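Local coordinates for 6-phospho-beta-d glycosidase (Streptococcus pyogenes, PDB 5FOO), which probably hydrolyses 6-phospho-beta-glucosides as a family 1 glycoside hydrolase, and binds 6-phosphocyclophellitol in its active-site pocket, at residues R28-E36 with S173-A182. The protein carries 1 engineered substitution. Sequence-based numbering, arbitrary orientation.
Sequences RNLFDYWYE and SYLMQFHYPA. With PO4 (phosphate ion), chain M.
The ring of Tyr180 has the edge of Tyr33 on one face, with Tyr33 CD2 3.9 Å above its plane, and Pro181 CB on the opposite face. Its own edge is turned toward the face of the Trp34 five-membered ring, with the planes at 63°. Tyr33, Tyr180 and Trp34 thus form an aromatic cluster of two edge-to-face pairs. It joins helix 30-37 to the loop after helix 166-174, two elements outside the eight strands of the family 1 TIM barrel. With chi1 at -168°, CG of Tyr180 stands opposite the backbone N, which turns one ring face to Tyr33 and the ring edge to Trp34. Tyr180 CB makes a CH-pi contact over the Trp34 five-membered ring, and Tyr180 N lies over the same face. The Trp34 edge meets the loop backbone, with CZ3 3.3 Å from Phe178 O.

A third aromatic pair lies beside the cluster. The edge of Phe31 points toward the face of the His179 ring, offset, with the planes at 73° and Phe31 CZ 3.5 Å from His179 CD2. Phe31 also meets Trp424, a residue of the 6-phosphocyclophellitol pocket, so this end of the contact borders the active site. Leu30 CD1 lies 3.4 Å from Tyr180 O. That oxygen accepts a hydrogen bond from Ser173 OG, which stands above the carbonyl plane.

At the start of the helix, Asn29 and Asp32 form a capping box. Asn29 OD1 accepts from Asp32 N, and Asp32 OD2 accepts from Asn29 N. Tyr33 CD1 lies over one face of the Arg28 guanidinium, toward its rim. At the edge of that group, Arg28 NH1 makes a salt bridge to Glu36 OE1. A phosphate ion, probably from the crystallisation liquor, takes three bonds from Arg28: O4 accepts from the backbone N at 2.8 Å and from NE at 2.9 Å, and O1 from NH2 at 3.2 Å.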
ATOM      1  N   ARG A  28     -17.066   5.203  10.844  1.00 26.93           N
ATOM      2  CA  ARG A  28     -15.788   5.889  10.717  1.00 29.62           C
ATOM      3  C   ARG A  28     -14.593   4.959  10.794  1.00 30.11           C
ATOM      4  O   ARG A  28     -14.521   4.080  11.673  1.00 28.55           O
ATOM      5  CB  ARG A  28     -15.632   6.960  11.820  1.00 31.48           C
ATOM      6  CG  ARG A  28     -16.760   8.018  11.769  1.00 33.38           C
ATOM      7  CD  ARG A  28     -16.826   8.874  13.029  1.00 36.67           C
ATOM      8  NE  ARG A  28     -17.108   8.050  14.185  1.00 31.28           N
ATOM      9  CZ  ARG A  28     -17.191   8.485  15.431  1.00 33.63           C
ATOM     10  NH1 ARG A  28     -17.029   9.761  15.757  1.00 31.77           N
ATOM     11  NH2 ARG A  28     -17.457   7.608  16.351  1.00 36.87           N
ATOM     12  N   ASN A  29     -13.656   5.171   9.875  1.00 27.09           N
ATOM     13  CA  ASN A  29     -12.364   4.597  10.023  1.00 26.61           C
ATOM     14  C   ASN A  29     -11.462   5.446  10.899  1.00 26.00           C
ATOM     15  O   ASN A  29     -11.875   6.492  11.335  1.00 26.31           O
ATOM     16  CB  ASN A  29     -11.761   4.214   8.642  1.00 27.71           C
ATOM     17  CG  ASN A  29     -11.379   5.403   7.764  1.00 27.17           C
ATOM     18  OD1 ASN A  29     -10.750   6.352   8.186  1.00 30.41           O
ATOM     19  ND2 ASN A  29     -11.659   5.269   6.492  1.00 27.44           N
ATOM     20  N   LEU A  30     -10.236   5.003  11.155  1.00 26.83           N
ATOM     21  CA  LEU A  30      -9.345   5.772  12.032  1.00 25.48           C
ATOM     22  C   LEU A  30      -9.137   7.146  11.504  1.00 29.90           C
ATOM     23  O   LEU A  30      -9.224   8.106  12.288  1.00 31.43           O
ATOM     24  CB  LEU A  30      -8.002   5.123  12.239  1.00 25.53           C
ATOM     25  CG  LEU A  30      -8.048   3.737  12.835  1.00 27.71           C
ATOM     26  CD1 LEU A  30      -6.662   3.211  13.125  1.00 30.77           C
ATOM     27  CD2 LEU A  30      -8.912   3.676  14.091  1.00 31.28           C
ATOM     28  N   PHE A  31      -8.869   7.285  10.204  1.00 27.68           N
ATOM     29  CA  PHE A  31      -8.627   8.646   9.657  1.00 30.32           C
ATOM     30  C   PHE A  31      -9.863   9.593   9.634  1.00 30.85           C
ATOM     31  O   PHE A  31      -9.723  10.786   9.888  1.00 30.06           O
ATOM     32  CB  PHE A  31      -7.979   8.598   8.283  1.00 28.61           C
ATOM     33  CG  PHE A  31      -6.476   8.632   8.327  1.00 31.49           C
ATOM     34  CD1 PHE A  31      -5.803   9.836   8.506  1.00 29.20           C
ATOM     35  CD2 PHE A  31      -5.728   7.456   8.148  1.00 31.86           C
ATOM     36  CE1 PHE A  31      -4.412   9.860   8.532  1.00 33.93           C
ATOM     37  CE2 PHE A  31      -4.348   7.465   8.178  1.00 31.89           C
ATOM     38  CZ  PHE A  31      -3.669   8.667   8.379  1.00 34.30           C
ATOM     39  N   ASP A  32     -11.055   9.047   9.370  1.00 28.66           N
ATOM     40  CA  ASP A  32     -12.266   9.802   9.425  1.00 29.84           C
ATOM     41  C   ASP A  32     -12.408  10.378  10.839  1.00 31.26           C
ATOM     42  O   ASP A  32     -12.792  11.549  10.994  1.00 30.82           O
ATOM     43  CB  ASP A  32     -13.519   8.963   9.174  1.00 30.10           C
ATOM     44  CG  ASP A  32     -13.494   8.190   7.868  1.00 30.66           C
ATOM     45  OD1 ASP A  32     -13.032   8.741   6.852  1.00 31.82           O
ATOM     46  OD2 ASP A  32     -13.993   7.033   7.868  1.00 31.35           O
ATOM     47  N   TYR A  33     -12.155   9.539  11.845  1.00 29.27           N
ATOM     48  CA  TYR A  33     -12.278   9.942  13.239  1.00 33.41           C
ATOM     49  C   TYR A  33     -11.299  11.046  13.631  1.00 33.85           C
ATOM     50  O   TYR A  33     -11.674  12.078  14.281  1.00 29.69           O
ATOM     51  CB  TYR A  33     -12.053   8.768  14.180  1.00 32.89           C
ATOM     52  CG  TYR A  33     -12.125   9.180  15.626  1.00 30.74           C
ATOM     53  CD1 TYR A  33     -13.359   9.484  16.204  1.00 32.63           C
ATOM     54  CD2 TYR A  33     -10.974   9.209  16.432  1.00 31.06           C
ATOM     55  CE1 TYR A  33     -13.446   9.844  17.542  1.00 33.14           C
ATOM     56  CE2 TYR A  33     -11.044   9.554  17.776  1.00 33.55           C
ATOM     57  CZ  TYR A  33     -12.290   9.889  18.310  1.00 33.86           C
ATOM     58  OH  TYR A  33     -12.400  10.224  19.602  1.00 39.96           O
ATOM     59  N   TRP A  34     -10.054  10.795  13.242  1.00 30.35           N
ATOM     60  CA  TRP A  34      -8.981  11.729  13.431  1.00 30.36           C
ATOM     61  C   TRP A  34      -9.241  13.105  12.838  1.00 32.21           C
ATOM     62  O   TRP A  34      -8.969  14.132  13.486  1.00 35.98           O
ATOM     63  CB  TRP A  34      -7.654  11.177  12.889  1.00 31.11           C
ATOM     64  CG  TRP A  34      -6.391  11.671  13.644  1.00 32.85           C
ATOM     65  CD1 TRP A  34      -6.330  12.405  14.805  1.00 32.90           C
ATOM     66  CD2 TRP A  34      -5.044  11.428  13.260  1.00 30.57           C
ATOM     67  NE1 TRP A  34      -5.015  12.630  15.146  1.00 33.32           N
ATOM     68  CE2 TRP A  34      -4.214  12.050  14.206  1.00 31.14           C
ATOM     69  CE3 TRP A  34      -4.455  10.780  12.161  1.00 32.30           C
ATOM     70  CZ2 TRP A  34      -2.832  12.000  14.125  1.00 32.83           C
ATOM     71  CZ3 TRP A  34      -3.064  10.713  12.089  1.00 29.59           C
ATOM     72  CH2 TRP A  34      -2.278  11.305  13.058  1.00 32.65           C
ATOM     73  N   TYR A  35      -9.719  13.149  11.599  1.00 31.66           N
ATOM     74  CA  TYR A  35     -10.113  14.398  11.019  1.00 28.52           C
ATOM     75  C   TYR A  35     -11.265  15.071  11.795  1.00 30.63           C
ATOM     76  O   TYR A  35     -11.271  16.305  11.926  1.00 33.55           O
ATOM     77  CB  TYR A  35     -10.420  14.283   9.527  1.00 29.14           C
ATOM     78  CG  TYR A  35     -10.843  15.600   8.939  1.00 26.13           C
ATOM     79  CD1 TYR A  35      -9.887  16.537   8.559  1.00 29.22           C
ATOM     80  CD2 TYR A  35     -12.183  15.938   8.853  1.00 26.89           C
ATOM     81  CE1 TYR A  35     -10.254  17.784   8.063  1.00 29.58           C
ATOM     82  CE2 TYR A  35     -12.593  17.180   8.377  1.00 29.31           C
ATOM     83  CZ  TYR A  35     -11.629  18.099   7.994  1.00 31.24           C
ATOM     84  OH  TYR A  35     -12.007  19.300   7.494  1.00 29.89           O
ATOM     85  N   GLU A  36     -12.236  14.306  12.267  1.00 30.46           N
ATOM     86  CA  GLU A  36     -13.338  14.905  13.061  1.00 33.56           C
ATOM     87  C   GLU A  36     -12.824  15.611  14.330  1.00 31.94           C
ATOM     88  O   GLU A  36     -13.276  16.709  14.665  1.00 33.01           O
ATOM     89  CB  GLU A  36     -14.397  13.884  13.439  1.00 30.60           C
ATOM     90  CG  GLU A  36     -15.317  13.493  12.290  1.00 31.76           C
ATOM     91  CD  GLU A  36     -16.409  12.509  12.710  1.00 31.00           C
ATOM     92  OE1 GLU A  36     -16.579  12.210  13.913  1.00 32.48           O
ATOM     93  OE2 GLU A  36     -17.063  11.948  11.820  1.00 32.94           O
ATOM     94  N   SER A 173       0.695   4.000  13.612  1.00 26.17           N
ATOM     95  CA  SER A 173      -0.147   3.948  14.775  1.00 28.79           C
ATOM     96  C   SER A 173       0.659   3.816  16.091  1.00 31.98           C
ATOM     97  O   SER A 173       0.246   4.335  17.148  1.00 29.56           O
ATOM     98  CB  SER A 173      -1.215   2.813  14.648  1.00 30.19           C
ATOM     99  OG  SER A 173      -2.353   3.221  13.845  1.00 30.24           O
ATOM    100  N   TYR A 174       1.791   3.129  16.048  1.00 29.04           N
ATOM    101  CA  TYR A 174       2.434   2.726  17.296  1.00 29.39           C
ATOM    102  C   TYR A 174       3.904   3.147  17.509  1.00 30.31           C
ATOM    103  O   TYR A 174       4.422   2.851  18.539  1.00 26.62           O
ATOM    104  CB  TYR A 174       2.245   1.224  17.509  1.00 27.61           C
ATOM    105  CG  TYR A 174       0.767   0.814  17.705  1.00 28.99           C
ATOM    106  CD1 TYR A 174       0.169   0.934  18.934  1.00 28.21           C
ATOM    107  CD2 TYR A 174      -0.036   0.348  16.618  1.00 26.68           C
ATOM    108  CE1 TYR A 174      -1.166   0.597  19.144  1.00 31.54           C
ATOM    109  CE2 TYR A 174      -1.382  -0.026  16.816  1.00 28.46           C
ATOM    110  CZ  TYR A 174      -1.953   0.093  18.079  1.00 29.04           C
ATOM    111  OH  TYR A 174      -3.273  -0.218  18.321  1.00 25.94           O
ATOM    112  N   LEU A 175       4.543   3.840  16.558  1.00 30.35           N
ATOM    113  CA  LEU A 175       5.982   4.241  16.675  1.00 34.45           C
ATOM    114  C   LEU A 175       6.242   5.710  16.328  1.00 34.56           C
ATOM    115  O   LEU A 175       6.877   6.403  17.079  1.00 32.56           O
ATOM    116  CB  LEU A 175       6.914   3.350  15.817  1.00 32.63           C
ATOM    117  CG  LEU A 175       6.979   1.895  16.331  1.00 35.89           C
ATOM    118  CD1 LEU A 175       7.625   0.939  15.301  1.00 34.04           C
ATOM    119  CD2 LEU A 175       7.690   1.773  17.675  1.00 34.41           C
ATOM    120  N   MET A 176       5.708   6.194  15.212  1.00 37.06           N
ATOM    121  CA  MET A 176       6.155   7.440  14.605  1.00 36.29           C
ATOM    122  C   MET A 176       5.091   8.502  14.515  1.00 33.24           C
ATOM    123  O   MET A 176       5.303   9.509  13.870  1.00 29.27           O
ATOM    124  CB  MET A 176       6.670   7.143  13.185  1.00 40.38           C
ATOM    125  CG  MET A 176       7.741   6.054  13.069  1.00 51.85           C
ATOM    126  SD  MET A 176       9.382   6.576  13.624  1.00 78.26           S
ATOM    127  CE  MET A 176       9.944   7.776  12.372  1.00 67.36           C
ATOM    128  N   GLN A 177       3.912   8.245  15.067  1.00 31.65           N
ATOM    129  CA  GLN A 177       2.859   9.256  15.214  1.00 32.04           C
ATOM    130  C   GLN A 177       2.229   9.846  13.951  1.00 29.70           C
ATOM    131  O   GLN A 177       1.918  10.998  13.924  1.00 30.17           O
ATOM    132  CB  GLN A 177       3.318  10.349  16.200  1.00 32.56           C
ATOM    133  CG  GLN A 177       3.847   9.764  17.489  1.00 34.04           C
ATOM    134  CD  GLN A 177       4.296  10.859  18.466  1.00 42.25           C
ATOM    135  OE1 GLN A 177       5.476  11.066  18.670  1.00 33.98           O
ATOM    136  NE2 GLN A 177       3.355  11.534  19.059  1.00 40.21           N
ATOM    137  N   PHE A 178       1.959   9.042  12.930  1.00 32.39           N
ATOM    138  CA  PHE A 178       1.317   9.580  11.714  1.00 29.04           C
ATOM    139  C   PHE A 178       0.025   8.902  11.293  1.00 27.15           C
ATOM    140  O   PHE A 178      -0.630   9.347  10.358  1.00 29.48           O
ATOM    141  CB  PHE A 178       2.340   9.711  10.566  1.00 31.47           C
ATOM    142  CG  PHE A 178       2.933   8.401  10.076  1.00 33.75           C
ATOM    143  CD1 PHE A 178       2.264   7.629   9.089  1.00 32.51           C
ATOM    144  CD2 PHE A 178       4.181   7.955  10.540  1.00 30.78           C
ATOM    145  CE1 PHE A 178       2.852   6.454   8.610  1.00 30.32           C
ATOM    146  CE2 PHE A 178       4.774   6.789  10.039  1.00 32.27           C
ATOM    147  CZ  PHE A 178       4.094   6.027   9.103  1.00 32.89           C
ATOM    148  N   HIS A 179      -0.348   7.854  11.985  1.00 25.88           N
ATOM    149  CA  HIS A 179      -1.743   7.409  12.022  1.00 27.96           C
ATOM    150  C   HIS A 179      -2.244   7.489  13.452  1.00 27.87           C
ATOM    151  O   HIS A 179      -1.483   7.258  14.418  1.00 25.32           O
ATOM    152  CB  HIS A 179      -1.860   5.901  11.623  1.00 27.90           C
ATOM    153  CG  HIS A 179      -1.428   5.620  10.224  1.00 27.33           C
ATOM    154  ND1 HIS A 179      -1.338   4.339   9.709  1.00 28.87           N
ATOM    155  CD2 HIS A 179      -1.100   6.460   9.208  1.00 30.37           C
ATOM    156  CE1 HIS A 179      -0.938   4.401   8.445  1.00 30.52           C
ATOM    157  NE2 HIS A 179      -0.766   5.669   8.114  1.00 30.76           N
ATOM    158  N   TYR A 180      -3.533   7.685  13.556  1.00 27.96           N
ATOM    159  CA  TYR A 180      -4.249   7.499  14.794  1.00 30.62           C
ATOM    160  C   TYR A 180      -4.206   6.090  15.403  1.00 32.99           C
ATOM    161  O   TYR A 180      -4.250   5.133  14.622  1.00 35.37           O
ATOM    162  CB  TYR A 180      -5.744   7.893  14.598  1.00 31.07           C
ATOM    163  CG  TYR A 180      -6.499   8.002  15.930  1.00 28.67           C
ATOM    164  CD1 TYR A 180      -7.086   6.897  16.504  1.00 30.04           C
ATOM    165  CD2 TYR A 180      -6.515   9.220  16.674  1.00 30.70           C
ATOM    166  CE1 TYR A 180      -7.731   6.987  17.755  1.00 32.93           C
ATOM    167  CE2 TYR A 180      -7.173   9.326  17.919  1.00 30.93           C
ATOM    168  CZ  TYR A 180      -7.750   8.204  18.449  1.00 32.29           C
ATOM    169  OH  TYR A 180      -8.362   8.262  19.656  1.00 38.60           O
ATOM    170  N   PRO A 181      -3.674   5.973  16.645  1.00 30.47           N
ATOM    171  CA  PRO A 181      -4.013   6.724  17.839  1.00 32.79           C
ATOM    172  C   PRO A 181      -2.729   7.529  18.058  1.00 32.44           C
ATOM    173  O   PRO A 181      -2.650   8.260  19.009  1.00 38.43           O
ATOM    174  CB  PRO A 181      -4.209   5.697  18.956  1.00 36.48           C
ATOM    175  CG  PRO A 181      -3.431   4.511  18.521  1.00 36.73           C
ATOM    176  CD  PRO A 181      -3.508   4.544  16.993  1.00 32.57           C
ATOM    177  N   ALA A 182      -1.745   7.398  17.159  1.00 28.14           N
ATOM    178  CA  ALA A 182      -0.492   8.116  17.191  1.00 30.47           C
ATOM    179  C   ALA A 182       0.209   8.053  18.540  1.00 32.64           C
ATOM    180  O   ALA A 182       0.630   9.068  19.034  1.00 35.63           O
ATOM    181  CB  ALA A 182      -0.735   9.568  16.818  1.00 31.11           C
TER
HETATM  182  P   PO4 M1470     -18.742   4.399  14.230  1.00 47.97           P
HETATM  183  O1  PO4 M1470     -18.173   4.580  15.633  1.00 58.84           O
HETATM  184  O2  PO4 M1470     -20.229   4.633  14.090  1.00 55.99           O
HETATM  185  O3  PO4 M1470     -18.555   2.855  13.900  1.00 42.34           O
HETATM  186  O4  PO4 M1470     -18.126   5.445  13.394  1.00 35.77           O